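Local coordinates for protein methionine-R-sulfoxide reductase (Neisseria meningitidis, PDB 3MMH) that reduces the R epimer of free methionine sulfoxide back to methionine, using a GAF-type domain to hold the substrate, at residues A[9-14]-A[140-145]; A[13-18]-A[45-50]. All blocks are in the same frame, centred on the assembly; numbering follows the deposited sequence.

Contact 1: A[9-14]-A[140-145]; sequences SDKAAL and QFDETD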
loop_
_atom_site.group_PDB
_atom_site.type_symbol
_atom_site.label_atom_id
_atom_site.label_comp_id
_atom_site.label_asym_id
_atom_site.label_seq_id
_atom_site.Cartn_x
_atom_site.Cartn_y
_atom_site.Cartn_z
ATOM N N SER A 9 3.300 -20.554 -14.857
ATOM C CA SER A 9 2.533 -19.874 -15.878
ATOM C C SER A 9 1.045 -20.140 -15.846
ATOM O O SER A 9 0.302 -19.555 -16.609
ATOM C CB SER A 9 3.086 -20.285 -17.258
ATOM O OG SER A 9 2.984 -21.722 -17.421
ATOM N N ASP A 10 0.603 -21.008 -14.936
ATOM C CA ASP A 10 -0.791 -21.323 -14.698
ATOM C C ASP A 10 -1.183 -20.764 -13.357
ATOM O O ASP A 10 -0.445 -20.848 -12.370
ATOM C CB ASP A 10 -0.926 -22.870 -14.644
ATOM C CG ASP A 10 -2.246 -23.347 -14.159
ATOM O OD1 ASP A 10 -3.222 -23.146 -14.933
ATOM O OD2 ASP A 10 -2.337 -23.759 -12.982
ATOM N N LYS A 11 -2.411 -20.212 -13.299
ATOM C CA LYS A 11 -2.899 -19.563 -12.106
ATOM C C LYS A 11 -2.772 -20.399 -10.859
ATOM O O LYS A 11 -2.259 -19.980 -9.820
ATOM C CB LYS A 11 -4.352 -19.087 -12.347
ATOM C CG LYS A 11 -4.953 -18.322 -11.165
ATOM C CD LYS A 11 -6.512 -18.343 -11.166
ATOM C CE LYS A 11 -7.149 -17.721 -12.355
ATOM N NZ LYS A 11 -8.602 -17.715 -12.160
ATOM N N ALA A 12 -3.348 -21.618 -10.877
ATOM C CA ALA A 12 -3.340 -22.490 -9.699
ATOM C C ALA A 12 -1.893 -22.819 -9.291
ATOM O O ALA A 12 -1.565 -22.762 -8.088
ATOM C CB ALA A 12 -4.175 -23.746 -9.959
ATOM N N ALA A 13 -1.046 -23.152 -10.250
ATOM C CA ALA A 13 0.326 -23.460 -9.940
ATOM C C ALA A 13 1.004 -22.248 -9.301
ATOM O O ALA A 13 1.852 -22.396 -8.428
ATOM C CB ALA A 13 1.067 -23.941 -11.204
ATOM N N LEU A 14 0.689 -21.026 -9.783
ATOM C CA LEU A 14 1.317 -19.842 -9.226
ATOM C C LEU A 14 0.893 -19.613 -7.780
ATOM O O LEU A 14 1.709 -19.272 -6.940
ATOM C CB LEU A 14 1.058 -18.620 -10.121
ATOM C CG LEU A 14 1.809 -17.342 -9.710
ATOM C CD1 LEU A 14 3.279 -17.498 -9.732
ATOM C CD2 LEU A 14 1.365 -16.181 -10.610
ATOM N N GLN A 140 -12.012 -12.744 -14.303
ATOM C CA GLN A 140 -10.628 -13.027 -13.974
ATOM C C GLN A 140 -10.526 -13.915 -12.736
ATOM O O GLN A 140 -9.489 -14.554 -12.533
ATOM C CB GLN A 140 -9.864 -11.715 -13.786
ATOM C CG GLN A 140 -8.361 -11.972 -13.786
ATOM C CD GLN A 140 -7.838 -12.511 -15.111
ATOM O OE1 GLN A 140 -8.330 -12.081 -16.158
ATOM N NE2 GLN A 140 -6.901 -13.468 -15.093
ATOM N N PHE A 141 -11.540 -13.914 -11.898
ATOM C CA PHE A 141 -11.506 -14.598 -10.627
ATOM C C PHE A 141 -12.523 -15.738 -10.602
ATOM O O PHE A 141 -13.665 -15.578 -11.041
ATOM C CB PHE A 141 -11.779 -13.666 -9.435
ATOM C CG PHE A 141 -10.896 -12.448 -9.476
ATOM C CD1 PHE A 141 -9.595 -12.528 -9.052
ATOM C CD2 PHE A 141 -11.354 -11.237 -9.979
ATOM C CE1 PHE A 141 -8.792 -11.395 -9.120
ATOM C CE2 PHE A 141 -10.533 -10.144 -10.050
ATOM C CZ PHE A 141 -9.243 -10.210 -9.605
ATOM N N ASP A 142 -12.067 -16.901 -10.158
ATOM C CA ASP A 142 -12.882 -18.069 -10.153
ATOM C C ASP A 142 -12.622 -18.904 -8.887
ATOM O O ASP A 142 -12.113 -18.396 -7.881
ATOM C CB ASP A 142 -12.664 -18.851 -11.466
ATOM C CG ASP A 142 -11.317 -19.460 -11.589
ATOM O OD1 ASP A 142 -10.555 -19.489 -10.619
ATOM O OD2 ASP A 142 -10.971 -19.943 -12.685
ATOM N N GLU A 143 -13.024 -20.182 -8.931
ATOM C CA GLU A 143 -12.915 -21.019 -7.761
ATOM C C GLU A 143 -11.460 -21.209 -7.273
ATOM O O GLU A 143 -11.225 -21.428 -6.094
ATOM C CB GLU A 143 -13.626 -22.379 -7.956
ATOM C CG GLU A 143 -12.939 -23.352 -8.849
ATOM C CD GLU A 143 -13.212 -23.144 -10.324
ATOM O OE1 GLU A 143 -13.863 -22.147 -10.691
ATOM O OE2 GLU A 143 -12.689 -24.019 -11.126
ATOM N N THR A 144 -10.522 -21.149 -8.190
ATOM C CA THR A 144 -9.108 -21.249 -7.805
ATOM C C THR A 144 -8.728 -20.070 -6.926
ATOM O O THR A 144 -8.091 -20.210 -5.888
ATOM C CB THR A 144 -8.207 -21.330 -9.044
ATOM O OG1 THR A 144 -8.542 -22.525 -9.773
ATOM C CG2 THR A 144 -6.763 -21.349 -8.748
ATOM N N ASP A 145 -9.135 -18.868 -7.360
ATOM C CA ASP A 145 -8.848 -17.679 -6.536
ATOM C C ASP A 145 -9.565 -17.755 -5.170
ATOM O O ASP A 145 -9.033 -17.439 -4.156
ATOM C CB ASP A 145 -9.291 -16.398 -7.278
ATOM C CG ASP A 145 -8.613 -16.325 -8.593
ATOM O OD1 ASP A 145 -7.414 -15.895 -8.687
ATOM O OD2 ASP A 145 -9.259 -16.677 -9.627
HETATM O O HOH W 1 -9.581 -16.713 -14.581
#
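K11 sends its ammonium group to a pair of aspartates at the start of helix 143-165, forming a salt-bridge network with D142 and D145. The main partner is D145: NZ of K11 lies 2.8 Å from OD2 of D145 and meets it on the syn side of the carboxylate, 19° out of plane. D142, reaching toward the lysine tip to tip, adds a weak salt bridge from OD1 to K11 NZ at 3.1 Å. K11 NZ also makes a weak direct bond to Q140 O (3.3 Å), which a water bridges as well. The acids are themselves tied into a capping box, the N-terminal motif of the helix that packs beside helix 11-27 in this GAF protein: T144 N donates to D142 OD1 (2.9 Å), and D142 N to D145 OD2 (2.9 Å) on its anti side. OD2 of D145 therefore takes two donors, while its OD1 bonds Y15 OH; D145 and Q140 also belong to a magnesium site. Aspartate suits both places, being short enough to turn back on nearby amides. D10 likewise caps helix 11-27, its OD2 accepting from A13 N at 3.1 Å. Lysine's aliphatic CD packs near CG2 of T144, a methyl resting on A12 CB at 3.7 Å.

Contact 2: A[13-18]-A[45-50]; sequences ALYREV and EAFGWF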
loop_
_atom_site.group_PDB
_atom_site.type_symbol
_atom_site.label_atom_id
_atom_site.label_comp_id
_atom_site.label_asym_id
_atom_site.label_seq_id
_atom_site.Cartn_x
_atom_site.Cartn_y
_atom_site.Cartn_z
ATOM N N ALA A 13 -1.046 -23.152 -10.250
ATOM C CA ALA A 13 0.326 -23.460 -9.940
ATOM C C ALA A 13 1.004 -22.248 -9.301
ATOM O O ALA A 13 1.852 -22.396 -8.428
ATOM C CB ALA A 13 1.067 -23.941 -11.204
ATOM N N LEU A 14 0.689 -21.026 -9.783
ATOM C CA LEU A 14 1.317 -19.842 -9.226
ATOM C C LEU A 14 0.893 -19.613 -7.780
ATOM O O LEU A 14 1.709 -19.272 -6.940
ATOM C CB LEU A 14 1.058 -18.620 -10.121
ATOM C CG LEU A 14 1.809 -17.342 -9.710
ATOM C CD1 LEU A 14 3.279 -17.498 -9.732
ATOM C CD2 LEU A 14 1.365 -16.181 -10.610
ATOM N N TYR A 15 -0.382 -19.815 -7.459
ATOM C CA TYR A 15 -0.780 -19.737 -6.056
ATOM C C TYR A 15 0.010 -20.707 -5.240
ATOM O O TYR A 15 0.429 -20.408 -4.123
ATOM C CB TYR A 15 -2.281 -20.024 -5.891
ATOM C CG TYR A 15 -3.198 -18.848 -6.149
ATOM C CD1 TYR A 15 -3.207 -17.795 -5.237
ATOM C CD2 TYR A 15 -4.084 -18.816 -7.188
ATOM C CE1 TYR A 15 -4.103 -16.752 -5.388
ATOM C CE2 TYR A 15 -4.991 -17.770 -7.350
ATOM C CZ TYR A 15 -4.983 -16.731 -6.442
ATOM O OH TYR A 15 -5.885 -15.703 -6.529
ATOM N N ARG A 16 0.164 -21.965 -5.670
ATOM C CA ARG A 16 0.903 -22.936 -4.888
ATOM C C ARG A 16 2.350 -22.525 -4.666
ATOM O O ARG A 16 2.943 -22.830 -3.640
ATOM C CB ARG A 16 0.829 -24.318 -5.558
ATOM C CG ARG A 16 -0.555 -24.901 -5.552
ATOM C CD ARG A 16 -0.669 -26.340 -5.968
ATOM N NE ARG A 16 -0.375 -26.554 -7.364
ATOM C CZ ARG A 16 -1.270 -26.630 -8.351
ATOM N NH1 ARG A 16 -2.545 -26.411 -8.100
ATOM N NH2 ARG A 16 -0.864 -26.878 -9.615
ATOM N N GLU A 17 2.925 -21.853 -5.654
ATOM C CA GLU A 17 4.265 -21.298 -5.562
ATOM C C GLU A 17 4.398 -20.125 -4.650
ATOM O O GLU A 17 5.348 -20.026 -3.883
ATOM C CB GLU A 17 4.800 -20.971 -6.969
ATOM C CG GLU A 17 6.183 -20.519 -7.092
ATOM C CD GLU A 17 6.655 -20.273 -8.498
ATOM O OE1 GLU A 17 5.863 -20.222 -9.406
ATOM O OE2 GLU A 17 7.874 -20.087 -8.713
ATOM N N VAL A 18 3.411 -19.226 -4.682
ATOM C CA VAL A 18 3.501 -17.950 -4.060
ATOM C C VAL A 18 2.975 -17.943 -2.613
ATOM O O VAL A 18 3.529 -17.235 -1.772
ATOM C CB VAL A 18 2.801 -16.953 -4.912
ATOM C CG1 VAL A 18 2.527 -15.582 -4.162
ATOM C CG2 VAL A 18 3.671 -16.697 -6.133
ATOM N N GLU A 45 2.650 -8.208 -7.907
ATOM C CA GLU A 45 3.785 -8.605 -8.741
ATOM C C GLU A 45 3.466 -9.977 -9.411
ATOM O O GLU A 45 3.723 -10.168 -10.603
ATOM C CB GLU A 45 5.112 -8.676 -7.958
ATOM C CG GLU A 45 6.235 -8.996 -8.824
ATOM C CD GLU A 45 7.619 -8.902 -8.252
ATOM O OE1 GLU A 45 7.769 -8.704 -7.075
ATOM O OE2 GLU A 45 8.604 -9.046 -9.016
ATOM N N ALA A 46 2.961 -10.928 -8.658
ATOM C CA ALA A 46 2.759 -12.279 -9.129
ATOM C C ALA A 46 1.633 -12.323 -10.166
ATOM O O ALA A 46 1.770 -12.934 -11.228
ATOM C CB ALA A 46 2.447 -13.216 -7.968
ATOM N N PHE A 47 0.491 -11.715 -9.838
ATOM C CA PHE A 47 -0.718 -11.908 -10.687
ATOM C C PHE A 47 -1.031 -10.699 -11.579
ATOM O O PHE A 47 -1.713 -10.852 -12.581
ATOM C CB PHE A 47 -1.947 -12.190 -9.796
ATOM C CG PHE A 47 -1.860 -13.521 -9.122
ATOM C CD1 PHE A 47 -2.296 -14.642 -9.788
ATOM C CD2 PHE A 47 -1.356 -13.668 -7.839
ATOM C CE1 PHE A 47 -2.229 -15.914 -9.203
ATOM C CE2 PHE A 47 -1.260 -14.917 -7.304
ATOM C CZ PHE A 47 -1.694 -16.015 -7.968
ATOM N N GLY A 48 -0.510 -9.509 -11.257
ATOM C CA GLY A 48 -0.712 -8.384 -12.131
ATOM C C GLY A 48 -2.113 -7.875 -12.183
ATOM O O GLY A 48 -2.477 -7.122 -13.117
ATOM N N TRP A 49 -2.965 -8.168 -11.205
ATOM C CA TRP A 49 -4.309 -7.686 -11.178
ATOM C C TRP A 49 -4.300 -6.183 -11.194
ATOM O O TRP A 49 -3.425 -5.523 -10.688
ATOM C CB TRP A 49 -5.039 -8.191 -9.919
ATOM C CG TRP A 49 -5.204 -9.670 -9.835
ATOM C CD1 TRP A 49 -5.545 -10.516 -10.854
ATOM C CD2 TRP A 49 -4.987 -10.479 -8.702
ATOM N NE1 TRP A 49 -5.611 -11.813 -10.415
ATOM C CE2 TRP A 49 -5.300 -11.814 -9.091
ATOM C CE3 TRP A 49 -4.624 -10.263 -7.397
ATOM C CZ2 TRP A 49 -5.237 -12.882 -8.185
ATOM C CZ3 TRP A 49 -4.573 -11.336 -6.521
ATOM C CH2 TRP A 49 -4.870 -12.648 -6.899
ATOM N N PHE A 50 -5.372 -5.604 -11.715
ATOM C CA PHE A 50 -5.574 -4.155 -11.761
ATOM C C PHE A 50 -5.511 -3.508 -10.363
ATOM O O PHE A 50 -4.900 -2.422 -10.218
ATOM C CB PHE A 50 -6.961 -3.882 -12.371
ATOM C CG PHE A 50 -7.322 -2.451 -12.503
ATOM C CD1 PHE A 50 -6.647 -1.597 -13.384
ATOM C CD2 PHE A 50 -8.382 -1.948 -11.771
ATOM C CE1 PHE A 50 -6.971 -0.242 -13.479
ATOM C CE2 PHE A 50 -8.724 -0.603 -11.879
ATOM C CZ PHE A 50 -8.088 0.162 -12.808
#
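Y15 lays one face of its ring over the rim of F47, so that CZ of F47 stands 3.4 Å above the centre of the tyrosine ring. The pair belongs to the helical layer packed against the GAF-domain sheet: helix 11-27 here meets the C-terminal end of helix 32-47 and the turn that leads into strand 51-58. The two ring planes are inclined at 39°, an oblique pairing, with the side chains crossing at about a right angle and the centroids 4.4 Å apart.

F47 is enclosed on both faces. On one, L14 passes it in the opposite direction and sets CD2 over the ring, 4.0 Å from the F47 centroid and 17° off the normal, a CH-pi contact. The first torsion of L14 (chi1 -173°) sets CG anti to the backbone N, and from there the branch at CG carries CD2 over the ring. The same methyl, CD2 of L14, also meets A46 O at 3.3 Å. CH2 of W49 lies over the opposite face of F47, toward its rim, while CB of F47 sits above the centre of the indole; the two aromatics thus overlap within their own segment. G48 between them has positive phi, which glycine accommodates readily, and so lets the chain leave the helix and bring W49 back beside F47.

A46 is small enough to admit the neighbouring helix, and its CB is touched by both L14 CD2 and V18 CG2. Tyrosine suits its place because its ring packs on F47 while its hydroxyl reaches D145. That same oxygen, Y15 OH, meets the indole edge of W49 in the ring plane, 3.2 Å from CH2.

In the fold
Both contacts use the beginning of helix 11-27, contact 1 adding the residues just before it, and they share A13 and L14; their centres are about 8 Å apart, on the same side of the chain's centre. Contact 2 closes over a short span, joining the helix to the end of helix 32-47 and the approach to strand 51-58. Contact 1 spans most of the chain, to the connection between strand 126-135 and helix 143-165 and that helix's first turn. They meet directly where D145 OD1 lies 2.7 Å from Y15 OH, probably hydrogen-bonded, and where F141 packs on W49. Together, a polar outer contact and a buried aromatic one join three helices at one end of the helical layer, beside the sheet of the GAF fold.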